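Local coordinates for nucleotidyl transferase AbiEii/AbiGii toxin family protein (Mycobacterium tuberculosis, PDB 6Y56) that probably acts as a nucleotidyltransferase toxin of a toxin–antitoxin system, with inactivation of tRNA acceptor stems as its likely mode of growth inhibition, at residues A[19-24]-A[241-246]; A[181-186]-A[247-252]; A[44-49]-A[76-81]. All blocks are in the same frame, centred on the assembly; numbering follows the deposited sequence.

Contact 1: A[19-24]-A[241-246]; sequences YDAALL and GVLTRP
Leu243 reaches across to Ala21 with a single methyl group. Its CB sets out past helix 19-38 rather than at it, and at the branch point Leu243 CG is still 5.4 Å from Ala21 CB. With CG anti to the carbonyl carbon (chi1 -54°), the fork is then carried forward, so that Leu243 CD2 settles 4.0 Å from Ala21 CB. The other branch, CD1, lies against Arg181 of helix 180-189, and the leucine thus touches both helix 19-38 and helix 180-189.

Val242, the preceding residue, points its side chain toward the same alanine: Val242 CG1 is 4.3 Å from Ala21 CB. Alanine suits the place because its short side chain lets the backbones come near, with Ala21 CA and Leu243 CA 6.7 Å apart, while its methyl still meets both branched residues. Helix 240-243 is also tied down by polar bonds outside this pairing: Arg15 takes the carbonyl of Gly241, and the backbone of Leu243 bonds to that of Phe65.

Between the two segments the contact is made of methyl groups alone and buries 82 Å², both sides summed. It contributes dispersion and burial, whereas directional hold on this short helix comes from the neighbouring hydrogen bonds.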
loop_
_atom_site.group_PDB
_atom_site.type_symbol
_atom_site.label_atom_id
_atom_site.label_comp_id
_atom_site.label_asym_id
_atom_site.label_seq_id
_atom_site.Cartn_x
_atom_site.Cartn_y
_atom_site.Cartn_z
ATOM N N TYR A 19 -6.420 -19.796 -0.401
ATOM C CA TYR A 19 -7.799 -19.629 0.043
ATOM C C TYR A 19 -7.904 -18.586 1.151
ATOM O O TYR A 19 -8.811 -17.741 1.134
ATOM C CB TYR A 19 -8.364 -20.967 0.528
ATOM C CG TYR A 19 -9.789 -20.860 1.001
ATOM C CD1 TYR A 19 -10.837 -21.004 0.112
ATOM C CD2 TYR A 19 -10.088 -20.587 2.336
ATOM C CE1 TYR A 19 -12.145 -20.894 0.527
ATOM C CE2 TYR A 19 -11.393 -20.469 2.763
ATOM C CZ TYR A 19 -12.420 -20.627 1.852
ATOM O OH TYR A 19 -13.734 -20.516 2.256
ATOM N N ASP A 20 -6.996 -18.640 2.130
ATOM C CA ASP A 20 -7.069 -17.700 3.243
ATOM C C ASP A 20 -6.829 -16.272 2.770
ATOM O O ASP A 20 -7.498 -15.342 3.237
ATOM C CB ASP A 20 -6.067 -18.089 4.333
ATOM C CG ASP A 20 -6.615 -19.139 5.299
ATOM O OD1 ASP A 20 -7.724 -19.655 5.080
ATOM O OD2 ASP A 20 -5.925 -19.427 6.299
ATOM N N ALA A 21 -5.876 -16.075 1.853
ATOM C CA ALA A 21 -5.661 -14.743 1.294
ATOM C C ALA A 21 -6.890 -14.251 0.542
ATOM O O ALA A 21 -7.232 -13.064 0.604
ATOM C CB ALA A 21 -4.447 -14.747 0.369
ATOM N N ALA A 22 -7.575 -15.153 -0.175
ATOM C CA ALA A 22 -8.785 -14.772 -0.892
ATOM C C ALA A 22 -9.908 -14.415 0.072
ATOM O O ALA A 22 -10.661 -13.468 -0.174
ATOM C CB ALA A 22 -9.215 -15.886 -1.849
ATOM N N LEU A 23 -10.033 -15.164 1.169
ATOM C CA LEU A 23 -11.045 -14.841 2.164
ATOM C C LEU A 23 -10.761 -13.491 2.809
ATOM O O LEU A 23 -11.681 -12.702 3.049
ATOM C CB LEU A 23 -11.123 -15.948 3.216
ATOM C CG LEU A 23 -12.218 -15.824 4.278
ATOM C CD1 LEU A 23 -13.571 -15.630 3.646
ATOM C CD2 LEU A 23 -12.227 -17.042 5.194
ATOM N N LEU A 24 -9.485 -13.207 3.081
ATOM C CA LEU A 24 -9.112 -11.902 3.618
ATOM C C LEU A 24 -9.388 -10.794 2.615
ATOM O O LEU A 24 -9.868 -9.718 2.990
ATOM C CB LEU A 24 -7.635 -11.906 3.996
ATOM C CG LEU A 24 -7.107 -10.545 4.474
ATOM C CD1 LEU A 24 -7.799 -10.049 5.744
ATOM C CD2 LEU A 24 -5.609 -10.664 4.677
ATOM N N GLY A 241 4.472 -16.099 -2.471
ATOM C CA GLY A 241 3.932 -17.228 -3.212
ATOM C C GLY A 241 2.511 -17.578 -2.844
ATOM O O GLY A 241 1.809 -18.198 -3.649
ATOM N N VAL A 242 2.072 -17.205 -1.641
ATOM C CA VAL A 242 0.664 -17.341 -1.289
ATOM C C VAL A 242 -0.171 -16.324 -2.052
ATOM O O VAL A 242 -1.277 -16.622 -2.516
ATOM C CB VAL A 242 0.498 -17.196 0.236
ATOM C CG1 VAL A 242 -0.966 -17.208 0.627
ATOM C CG2 VAL A 242 1.269 -18.292 0.968
ATOM N N LEU A 243 0.359 -15.120 -2.228
ATOM C CA LEU A 243 -0.415 -13.996 -2.727
ATOM C C LEU A 243 -0.503 -13.939 -4.242
ATOM O O LEU A 243 -1.405 -13.281 -4.769
ATOM C CB LEU A 243 0.197 -12.686 -2.215
ATOM C CG LEU A 243 0.360 -12.652 -0.690
ATOM C CD1 LEU A 243 1.071 -11.373 -0.275
ATOM C CD2 LEU A 243 -0.984 -12.779 0.024
ATOM N N THR A 244 0.410 -14.598 -4.953
ATOM C CA THR A 244 0.394 -14.563 -6.408
ATOM C C THR A 244 1.114 -15.794 -6.933
ATOM O O THR A 244 1.878 -16.442 -6.220
ATOM C CB THR A 244 1.057 -13.289 -6.951
ATOM O OG1 THR A 244 0.873 -13.220 -8.370
ATOM C CG2 THR A 244 2.548 -13.272 -6.641
ATOM N N ARG A 245 0.863 -16.088 -8.208
ATOM C CA ARG A 245 1.504 -17.194 -8.900
ATOM C C ARG A 245 1.596 -16.743 -10.349
ATOM O O ARG A 245 0.604 -16.227 -10.882
ATOM C CB ARG A 245 0.604 -18.423 -8.790
ATOM C CG ARG A 245 0.982 -19.586 -9.685
ATOM C CD ARG A 245 -0.049 -20.708 -9.599
ATOM N NE ARG A 245 -1.281 -20.385 -10.318
ATOM C CZ ARG A 245 -2.317 -21.213 -10.441
ATOM N NH1 ARG A 245 -3.397 -20.841 -11.113
ATOM N NH2 ARG A 245 -2.280 -22.410 -9.881
ATOM N N PRO A 246 2.754 -16.895 -11.010
ATOM C CA PRO A 246 3.993 -17.454 -10.476
ATOM C C PRO A 246 4.807 -16.399 -9.750
ATOM O O PRO A 246 4.576 -15.201 -9.921
ATOM C CB PRO A 246 4.743 -17.870 -11.741
ATOM C CG PRO A 246 4.338 -16.856 -12.738
ATOM C CD PRO A 246 2.898 -16.505 -12.422
#

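Contact 2: A[181-186]-A[247-252]; sequences RDLYDL and VAMAAW
Tyr184 drives the edge of its ring into one face of the Trp252 indole, making a T-shaped (edge-to-face) pair. The planes stand at 86°, close to perpendicular, and the centroid of the tyrosine ring is 5.2 Å from that of the indole's six-membered ring. The leading atom is Tyr184 CD2, which sits 3.6 Å from Trp252 CH2, above the rim of the indole and not over its middle. This geometry suits aromatic rings well, since the slightly positive hydrogens at one edge point into the electron-rich face of the other.

Each ring has a further neighbour. The hydroxyl of Tyr184 is hydrogen-bonded to His188, one turn further along the same helix, which should help to hold the ring's direction. On the face of the indole turned from Tyr184, Ala248 O lies 3.1 Å above the plane of the Trp252 ring, toward its rim; Ala248 is the N-cap residue of helix 249-259, so the tryptophan folds back over its own helix start.

Leu183 packs beside the tryptophan. Leu183 CG lies 3.8 Å from Trp252 CB, and its CD2 comes up at the indole's edge, near the ring plane. The same methyl meets Met249, whose chain bends at both chi2 and chi3 (-72° and -75°), which places both Met249 SD and Met249 CE 4.1 Å from Leu183 CD2. A flexible thioether adapts readily to such a spot, and Phe235 touches both Leu183 and Met249.

Consecutive Leu183 and Tyr184 thus pack helix 180-189 against Met249 and Trp252, a turn apart at the beginning of helix 249-259: a helix–helix interface centred on a T-shaped aromatic pair, in the helical part of this AbiEii-family protein.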
loop_
_atom_site.group_PDB
_atom_site.type_symbol
_atom_site.label_atom_id
_atom_site.label_comp_id
_atom_site.label_asym_id
_atom_site.label_seq_id
_atom_site.Cartn_x
_atom_site.Cartn_y
_atom_site.Cartn_z
ATOM N N ARG A 181 6.989 -8.234 -1.818
ATOM C CA ARG A 181 5.702 -7.642 -2.170
ATOM C C ARG A 181 5.895 -6.279 -2.815
ATOM O O ARG A 181 5.174 -5.921 -3.758
ATOM C CB ARG A 181 4.798 -7.536 -0.938
ATOM C CG ARG A 181 4.450 -8.877 -0.288
ATOM C CD ARG A 181 3.713 -8.668 1.033
ATOM N NE ARG A 181 3.445 -9.925 1.731
ATOM C CZ ARG A 181 2.483 -10.086 2.636
ATOM N NH1 ARG A 181 1.693 -9.070 2.951
ATOM N NH2 ARG A 181 2.313 -11.266 3.223
ATOM N N ASP A 182 6.894 -5.525 -2.355
ATOM C CA ASP A 182 7.179 -4.240 -2.982
ATOM C C ASP A 182 7.764 -4.438 -4.374
ATOM O O ASP A 182 7.439 -3.690 -5.301
ATOM C CB ASP A 182 8.169 -3.438 -2.145
ATOM C CG ASP A 182 7.559 -2.849 -0.886
ATOM O OD1 ASP A 182 6.321 -2.851 -0.737
ATOM O OD2 ASP A 182 8.348 -2.405 -0.025
ATOM N N LEU A 183 8.643 -5.435 -4.536
ATOM C CA LEU A 183 9.176 -5.744 -5.861
ATOM C C LEU A 183 8.055 -6.095 -6.834
ATOM O O LEU A 183 8.041 -5.630 -7.980
ATOM C CB LEU A 183 10.163 -6.905 -5.747
ATOM C CG LEU A 183 10.736 -7.463 -7.056
ATOM C CD1 LEU A 183 11.559 -6.399 -7.778
ATOM C CD2 LEU A 183 11.573 -8.694 -6.767
ATOM N N TYR A 184 7.107 -6.929 -6.397
ATOM C CA TYR A 184 5.967 -7.265 -7.242
ATOM C C TYR A 184 5.210 -6.010 -7.673
ATOM O O TYR A 184 4.844 -5.851 -8.844
ATOM C CB TYR A 184 5.031 -8.231 -6.501
ATOM C CG TYR A 184 3.818 -8.581 -7.318
ATOM C CD1 TYR A 184 2.685 -7.766 -7.314
ATOM C CD2 TYR A 184 3.818 -9.702 -8.139
ATOM C CE1 TYR A 184 1.585 -8.067 -8.081
ATOM C CE2 TYR A 184 2.714 -10.014 -8.916
ATOM C CZ TYR A 184 1.610 -9.187 -8.889
ATOM O OH TYR A 184 0.515 -9.495 -9.674
ATOM N N ASP A 185 4.918 -5.122 -6.718
ATOM C CA ASP A 185 4.141 -3.929 -7.040
ATOM C C ASP A 185 4.909 -3.010 -7.982
ATOM O O ASP A 185 4.329 -2.451 -8.916
ATOM C CB ASP A 185 3.737 -3.198 -5.758
ATOM C CG ASP A 185 2.776 -4.001 -4.883
ATOM O OD1 ASP A 185 2.147 -4.978 -5.360
ATOM O OD2 ASP A 185 2.665 -3.640 -3.693
ATOM N N LEU A 186 6.216 -2.865 -7.760
ATOM C CA LEU A 186 7.028 -2.045 -8.653
ATOM C C LEU A 186 7.075 -2.638 -10.048
ATOM O O LEU A 186 7.141 -1.893 -11.034
ATOM C CB LEU A 186 8.441 -1.894 -8.092
ATOM C CG LEU A 186 8.537 -0.924 -6.912
ATOM C CD1 LEU A 186 9.896 -1.071 -6.266
ATOM C CD2 LEU A 186 8.306 0.499 -7.372
ATOM N N VAL A 247 5.741 -16.848 -8.926
ATOM C CA VAL A 247 6.742 -15.968 -8.338
ATOM C C VAL A 247 7.947 -15.978 -9.267
ATOM O O VAL A 247 8.516 -17.037 -9.549
ATOM C CB VAL A 247 7.121 -16.423 -6.923
ATOM C CG1 VAL A 247 8.163 -15.489 -6.327
ATOM C CG2 VAL A 247 5.886 -16.460 -6.041
ATOM N N ALA A 248 8.313 -14.801 -9.777
ATOM C CA ALA A 248 9.379 -14.663 -10.766
ATOM C C ALA A 248 10.335 -13.573 -10.283
ATOM O O ALA A 248 10.447 -12.508 -10.899
ATOM C CB ALA A 248 8.803 -14.345 -12.141
ATOM N N MET A 249 11.018 -13.847 -9.170
ATOM C CA MET A 249 11.816 -12.820 -8.504
ATOM C C MET A 249 12.864 -12.219 -9.436
ATOM O O MET A 249 13.044 -10.994 -9.470
ATOM C CB MET A 249 12.471 -13.408 -7.258
ATOM C CG MET A 249 11.467 -13.890 -6.235
ATOM S SD MET A 249 10.678 -12.483 -5.466
ATOM C CE MET A 249 12.007 -11.953 -4.394
ATOM N N ALA A 250 13.560 -13.060 -10.206
ATOM C CA ALA A 250 14.619 -12.558 -11.077
ATOM C C ALA A 250 14.058 -11.726 -12.224
ATOM O O ALA A 250 14.622 -10.682 -12.570
ATOM C CB ALA A 250 15.468 -13.718 -11.599
ATOM N N ALA A 251 12.953 -12.165 -12.827
ATOM C CA ALA A 251 12.338 -11.378 -13.892
ATOM C C ALA A 251 11.861 -10.025 -13.373
ATOM O O ALA A 251 12.074 -8.991 -14.020
ATOM C CB ALA A 251 11.187 -12.156 -14.524
ATOM N N TRP A 252 11.219 -10.010 -12.202
ATOM C CA TRP A 252 10.751 -8.751 -11.630
ATOM C C TRP A 252 11.915 -7.826 -11.295
ATOM O O TRP A 252 11.868 -6.625 -11.586
ATOM C CB TRP A 252 9.931 -9.024 -10.370
ATOM C CG TRP A 252 8.729 -9.897 -10.556
ATOM C CD1 TRP A 252 8.076 -10.178 -11.718
ATOM C CD2 TRP A 252 8.051 -10.621 -9.527
ATOM N NE1 TRP A 252 7.026 -11.029 -11.475
ATOM C CE2 TRP A 252 6.996 -11.324 -10.137
ATOM C CE3 TRP A 252 8.249 -10.754 -8.152
ATOM C CZ2 TRP A 252 6.123 -12.133 -9.409
ATOM C CZ3 TRP A 252 7.381 -11.551 -7.429
ATOM C CH2 TRP A 252 6.343 -12.240 -8.064
#

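Contact 3: A[44-49]-A[76-81]; sequences NRLVFK and DEVVLE
A classic beta bulge at Arg45 and Leu46, just ahead of strand 47-49 at the margin of the mixed sheet, packs against Val78 and Glu81 of helix 76-86. Val78 CG1 lies 3.7 Å from Arg45 O and 4.4 Å from Leu46 CB, while Val78 CG2 sits over the centre of one face of the Arg45 guanidinium, 3.8 Å from Arg45 CZ. A beta-branched valine suits the place, offering two methyls: CG2 against the guanidinium and CG1 reaching toward the Arg45 carbonyl and Leu46.

The arginine chain is extended from CG to NE, with CG anti to the backbone N (chi1 -171°), and spans the gap to the helix. At its edge, Arg45 NH2 donates to the syn lone pair of Glu81 OE1 in a salt bridge (3.2 Å, N-H...O angle 165°). The carboxylate stands at 90° to the guanidinium plane, so a single N-H joins the groups instead of a two-pronged pairing. Arg45 NH1 bonds the carbonyl of Gln40, giving the guanidinium a second anchor.

Buried Val78 and partly exposed Glu81 share one helix face, consistent with the mixed-sheet alpha/beta fold expected of the nucleotidyltransferase clan, in which helix 76-86 packs at the sheet margin.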
loop_
_atom_site.group_PDB
_atom_site.type_symbol
_atom_site.label_atom_id
_atom_site.label_comp_id
_atom_site.label_asym_id
_atom_site.label_seq_id
_atom_site.Cartn_x
_atom_site.Cartn_y
_atom_site.Cartn_z
ATOM N N ASN A 44 -6.190 15.136 3.257
ATOM C CA ASN A 44 -5.812 15.641 4.576
ATOM C C ASN A 44 -6.715 15.127 5.685
ATOM O O ASN A 44 -6.757 15.707 6.767
ATOM C CB ASN A 44 -5.712 17.169 4.602
ATOM C CG ASN A 44 -4.758 17.689 3.566
ATOM O OD1 ASN A 44 -3.571 17.365 3.586
ATOM N ND2 ASN A 44 -5.269 18.477 2.635
ATOM N N ARG A 45 -7.443 14.045 5.441
ATOM C CA ARG A 45 -8.262 13.435 6.477
ATOM C C ARG A 45 -8.063 11.922 6.512
ATOM O O ARG A 45 -7.594 11.375 7.517
ATOM C CB ARG A 45 -9.741 13.787 6.300
ATOM C CG ARG A 45 -10.554 13.333 7.495
ATOM C CD ARG A 45 -12.023 13.690 7.425
ATOM N NE ARG A 45 -12.626 13.672 8.763
ATOM C CZ ARG A 45 -12.944 12.573 9.448
ATOM N NH1 ARG A 45 -12.734 11.359 8.946
ATOM N NH2 ARG A 45 -13.479 12.689 10.656
ATOM N N LEU A 46 -8.417 11.237 5.427
ATOM C CA LEU A 46 -8.284 9.782 5.375
ATOM C C LEU A 46 -8.221 9.383 3.907
ATOM O O LEU A 46 -9.201 9.566 3.173
ATOM C CB LEU A 46 -9.466 9.125 6.071
ATOM C CG LEU A 46 -9.388 7.610 6.210
ATOM C CD1 LEU A 46 -8.239 7.179 7.128
ATOM C CD2 LEU A 46 -10.723 7.073 6.710
ATOM N N VAL A 47 -7.076 8.868 3.472
ATOM C CA VAL A 47 -6.873 8.455 2.087
ATOM C C VAL A 47 -6.364 7.019 2.096
ATOM O O VAL A 47 -5.444 6.691 2.850
ATOM C CB VAL A 47 -5.885 9.389 1.353
ATOM C CG1 VAL A 47 -5.632 8.897 -0.057
ATOM C CG2 VAL A 47 -6.448 10.801 1.301
ATOM N N PHE A 48 -6.956 6.169 1.256
ATOM C CA PHE A 48 -6.549 4.774 1.115
ATOM C C PHE A 48 -5.290 4.713 0.254
ATOM O O PHE A 48 -5.227 5.327 -0.814
ATOM C CB PHE A 48 -7.727 4.062 0.442
ATOM C CG PHE A 48 -7.610 2.561 0.328
ATOM C CD1 PHE A 48 -6.891 1.795 1.235
ATOM C CD2 PHE A 48 -8.293 1.914 -0.701
ATOM C CE1 PHE A 48 -6.823 0.406 1.106
ATOM C CE2 PHE A 48 -8.238 0.538 -0.826
ATOM C CZ PHE A 48 -7.507 -0.213 0.074
ATOM N N LYS A 49 -4.276 3.979 0.704
ATOM C CA LYS A 49 -3.001 3.960 -0.028
ATOM C C LYS A 49 -2.372 2.568 0.033
ATOM O O LYS A 49 -3.017 1.584 0.389
ATOM C CB LYS A 49 -2.058 5.062 0.475
ATOM C CG LYS A 49 -1.575 4.882 1.902
ATOM C CD LYS A 49 -0.661 6.051 2.281
ATOM C CE LYS A 49 0.020 5.825 3.607
ATOM N NZ LYS A 49 1.414 5.394 3.352
ATOM N N ASP A 76 -4.715 12.077 14.845
ATOM C CA ASP A 76 -4.892 10.937 15.742
ATOM C C ASP A 76 -6.365 10.677 16.050
ATOM O O ASP A 76 -6.756 9.530 16.286
ATOM C CB ASP A 76 -4.147 11.185 17.057
ATOM C CG ASP A 76 -2.639 11.172 16.896
ATOM O OD1 ASP A 76 -2.136 10.683 15.868
ATOM O OD2 ASP A 76 -1.944 11.671 17.801
ATOM N N GLU A 77 -7.189 11.723 16.076
ATOM C CA GLU A 77 -8.606 11.523 16.359
ATOM C C GLU A 77 -9.296 10.737 15.259
ATOM O O GLU A 77 -10.201 9.945 15.539
ATOM C CB GLU A 77 -9.296 12.864 16.527
ATOM C CG GLU A 77 -9.285 13.315 17.937
ATOM C CD GLU A 77 -9.612 14.767 18.036
ATOM O OE1 GLU A 77 -10.802 15.132 17.903
ATOM O OE2 GLU A 77 -8.657 15.553 18.206
ATOM N N VAL A 78 -8.893 10.961 14.005
ATOM C CA VAL A 78 -9.464 10.212 12.890
ATOM C C VAL A 78 -9.040 8.751 12.962
ATOM O O VAL A 78 -9.843 7.842 12.739
ATOM C CB VAL A 78 -9.064 10.866 11.555
ATOM C CG1 VAL A 78 -9.383 9.942 10.389
ATOM C CG2 VAL A 78 -9.763 12.205 11.404
ATOM N N VAL A 79 -7.770 8.506 13.293
ATOM C CA VAL A 79 -7.285 7.141 13.474
ATOM C C VAL A 79 -8.121 6.420 14.515
ATOM O O VAL A 79 -8.572 5.290 14.304
ATOM C CB VAL A 79 -5.793 7.155 13.855
ATOM C CG1 VAL A 79 -5.303 5.750 14.166
ATOM C CG2 VAL A 79 -4.962 7.789 12.741
ATOM N N LEU A 80 -8.353 7.070 15.657
ATOM C CA LEU A 80 -9.113 6.411 16.711
ATOM C C LEU A 80 -10.547 6.138 16.270
ATOM O O LEU A 80 -11.091 5.066 16.552
ATOM C CB LEU A 80 -9.085 7.249 17.987
ATOM C CG LEU A 80 -9.772 6.595 19.197
ATOM C CD1 LEU A 80 -9.057 5.320 19.604
ATOM C CD2 LEU A 80 -9.828 7.565 20.363
ATOM N N GLU A 81 -11.169 7.087 15.567
ATOM C CA GLU A 81 -12.524 6.876 15.067
ATOM C C GLU A 81 -12.592 5.628 14.190
ATOM O O GLU A 81 -13.471 4.773 14.367
ATOM C CB GLU A 81 -12.974 8.123 14.303
ATOM C CG GLU A 81 -14.325 8.007 13.612
ATOM C CD GLU A 81 -14.594 9.173 12.670
ATOM O OE1 GLU A 81 -13.689 10.009 12.468
ATOM O OE2 GLU A 81 -15.713 9.253 12.125
#

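From the N terminus, segment 19-24 comes first and waits 217 residues for its partner. Within that long loop, contact 3 opens at 44-49 and closes at 76-81, wholly nested inside contact 1 and finished before contact 2 begins. Contact 2 opens at 181-186; contact 1 then closes at 241-246, and contact 2 directly afterwards at 247-252, so these two cross. They also touch in space, for instance where Thr244 lies against Tyr184, and so tie the early helix 19-38 to the later helices 180-189 and 249-259. Contact 3, its centre about 30 Å from that of contact 2, joins the sheet margin to helix 76-86 on the opposite side of the chain's centre from contact 2.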